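Long-range contact in dehydrogenase (Thermotoga maritima, PDB 3EZY), which catalyses the NAD(+)-dependent oxidation of myo-inositol to 2-keto-myo-inositol (scyllo-inosose), probably as part of a myo-inositol degradation pathway: residues 56-60 / 79-84. Sequence-based numbering, arbitrary orientation.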
loop_
_atom_site.group_PDB
_atom_site.type_symbol
_atom_site.label_atom_id
_atom_site.label_comp_id
_atom_site.label_asym_id
_atom_site.label_seq_id
_atom_site.Cartn_x
_atom_site.Cartn_y
_atom_site.Cartn_z
ATOM N N PRO A 56 -18.594 -32.477 33.730
ATOM C CA PRO A 56 -19.323 -31.452 32.951
ATOM C C PRO A 56 -20.832 -31.621 32.986
ATOM O O PRO A 56 -21.574 -30.645 32.763
ATOM C CB PRO A 56 -18.854 -31.680 31.503
ATOM C CG PRO A 56 -18.210 -33.052 31.484
ATOM C CD PRO A 56 -17.673 -33.276 32.897
ATOM N N HIS A 57 -21.280 -32.844 33.232
ATOM C CA HIS A 57 -22.720 -33.168 33.346
ATOM C C HIS A 57 -23.364 -32.489 34.546
ATOM O O HIS A 57 -24.499 -32.038 34.476
ATOM C CB HIS A 57 -22.938 -34.675 33.368
ATOM C CG HIS A 57 -22.708 -35.315 32.041
ATOM N ND1 HIS A 57 -23.665 -35.309 31.046
ATOM C CD2 HIS A 57 -21.615 -35.929 31.518
ATOM C CE1 HIS A 57 -23.182 -35.914 29.974
ATOM N NE2 HIS A 57 -21.943 -36.302 30.232
ATOM N N GLU A 58 -22.616 -32.392 35.641
ATOM C CA GLU A 58 -23.036 -31.562 36.763
ATOM C C GLU A 58 -23.173 -30.083 36.366
ATOM O O GLU A 58 -24.062 -29.373 36.847
ATOM C CB GLU A 58 -22.067 -31.703 37.931
ATOM C CG GLU A 58 -21.912 -33.140 38.456
ATOM C CD GLU A 58 -23.238 -33.790 38.861
ATOM O OE1 GLU A 58 -24.257 -33.076 38.974
ATOM O OE2 GLU A 58 -23.262 -35.029 39.068
ATOM N N LEU A 59 -22.273 -29.587 35.516
ATOM C CA LEU A 59 -22.430 -28.214 35.034
ATOM C C LEU A 59 -23.731 -28.060 34.214
ATOM O O LEU A 59 -24.544 -27.129 34.400
ATOM C CB LEU A 59 -21.173 -27.781 34.211
ATOM C CG LEU A 59 -21.202 -26.333 33.669
ATOM C CD1 LEU A 59 -19.792 -25.695 33.577
ATOM C CD2 LEU A 59 -21.949 -26.237 32.310
ATOM N N ILE A 60 -23.918 -28.940 33.254
ATOM C CA ILE A 60 -25.093 -28.877 32.400
ATOM C C ILE A 60 -26.417 -28.971 33.177
ATOM O O ILE A 60 -27.401 -28.325 32.815
ATOM C CB ILE A 60 -25.009 -29.993 31.340
ATOM C CG1 ILE A 60 -23.890 -29.645 30.340
ATOM C CG2 ILE A 60 -26.377 -30.240 30.688
ATOM C CD1 ILE A 60 -23.340 -30.827 29.601
ATOM N N GLU A 79 -21.608 -36.092 22.922
ATOM C CA GLU A 79 -22.216 -36.425 24.200
ATOM C C GLU A 79 -22.674 -35.196 24.991
ATOM O O GLU A 79 -23.783 -35.166 25.502
ATOM C CB GLU A 79 -21.270 -37.254 25.072
ATOM C CG GLU A 79 -21.860 -37.426 26.492
ATOM C CD GLU A 79 -20.828 -37.926 27.500
ATOM O OE1 GLU A 79 -21.057 -37.791 28.728
ATOM O OE2 GLU A 79 -19.773 -38.445 27.054
ATOM N N LEU A 80 -21.816 -34.195 25.105
ATOM C CA LEU A 80 -22.141 -33.007 25.845
ATOM C C LEU A 80 -23.247 -32.213 25.220
ATOM O O LEU A 80 -24.113 -31.714 25.933
ATOM C CB LEU A 80 -20.908 -32.115 26.044
ATOM C CG LEU A 80 -19.847 -32.835 26.902
ATOM C CD1 LEU A 80 -18.544 -32.043 26.953
ATOM C CD2 LEU A 80 -20.463 -33.081 28.317
ATOM N N VAL A 81 -23.228 -32.049 23.897
ATOM C CA VAL A 81 -24.287 -31.244 23.263
ATOM C C VAL A 81 -25.657 -31.968 23.389
ATOM O O VAL A 81 -26.694 -31.338 23.589
ATOM C CB VAL A 81 -23.957 -30.960 21.783
ATOM C CG1 VAL A 81 -25.253 -30.504 21.017
ATOM C CG2 VAL A 81 -22.854 -29.895 21.671
ATOM N N ILE A 82 -25.662 -33.287 23.241
ATOM C CA ILE A 82 -26.953 -34.007 23.403
ATOM C C ILE A 82 -27.474 -33.924 24.851
ATOM O O ILE A 82 -28.672 -33.743 25.093
ATOM C CB ILE A 82 -26.858 -35.472 22.909
ATOM C CG1 ILE A 82 -26.601 -35.484 21.404
ATOM C CG2 ILE A 82 -28.167 -36.263 23.287
ATOM C CD1 ILE A 82 -26.237 -36.817 20.855
ATOM N N ALA A 83 -26.556 -34.013 25.801
ATOM C CA ALA A 83 -26.829 -33.772 27.208
ATOM C C ALA A 83 -27.383 -32.356 27.470
ATOM O O ALA A 83 -28.326 -32.184 28.261
ATOM C CB ALA A 83 -25.526 -34.009 28.039
ATOM N N CYS A 84 -26.844 -31.316 26.826
ATOM C CA CYS A 84 -27.505 -30.002 26.955
ATOM C C CYS A 84 -28.951 -30.049 26.435
ATOM O O CYS A 84 -29.838 -29.408 27.003
ATOM C CB CYS A 84 -26.755 -28.880 26.207
ATOM S SG CYS A 84 -25.095 -28.561 26.805
#
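Ile-60 reaches across the gap between two helices and overlaps Leu-80, Ala-83 and Cys-84, where two helices of the NAD-binding Rossmann fold pack side by side. Helix 56-61 lies in the crossover that leads from edge strand 51-53 to strand 67-70, while helix 77-86 carries the chain from 67-70 on to 90-94, so the contact joins two successive beta-alpha-beta connections. The two segments run in roughly the same direction, 26° apart, and their axes come within 10.2 Å. They draw together toward the C-terminal end, where the CA atoms of Ile-60 and Cys-84 are 6.1 Å apart.

Follow Leu-80 next: its CD2 sits 3.8 Å from CB of Pro-56 and 3.9 Å from CD1 of Ile-60, so that this one methyl rests against both. Beneath this apolar cluster is the sheet, where Ile-8 of strand 3-8 touches Pro-56, Ile-60 and Leu-80 alike. On the more exposed flank, the His-57 ring closes the groove. Leu-80 CD2 lies over one of its faces, 4.0 Å from NE2, and Ala-83 CB is 3.6 Å from CE1; the small alanine lets the imidazole come in close. Glu-79 OE1 comes up at the ring edge, but its modelled 2.3 Å from His-57 NE2 is too short to be a hydrogen bond and should carry no weight.

At the far end, the carbonyl oxygen of Ile-60 accepts a hydrogen bond from Lys-89. Ile-60 CG2 lies 3.7 Å from the backbone O of Ala-83, and its CG1 packs 3.9 Å from the SG of Cys-84.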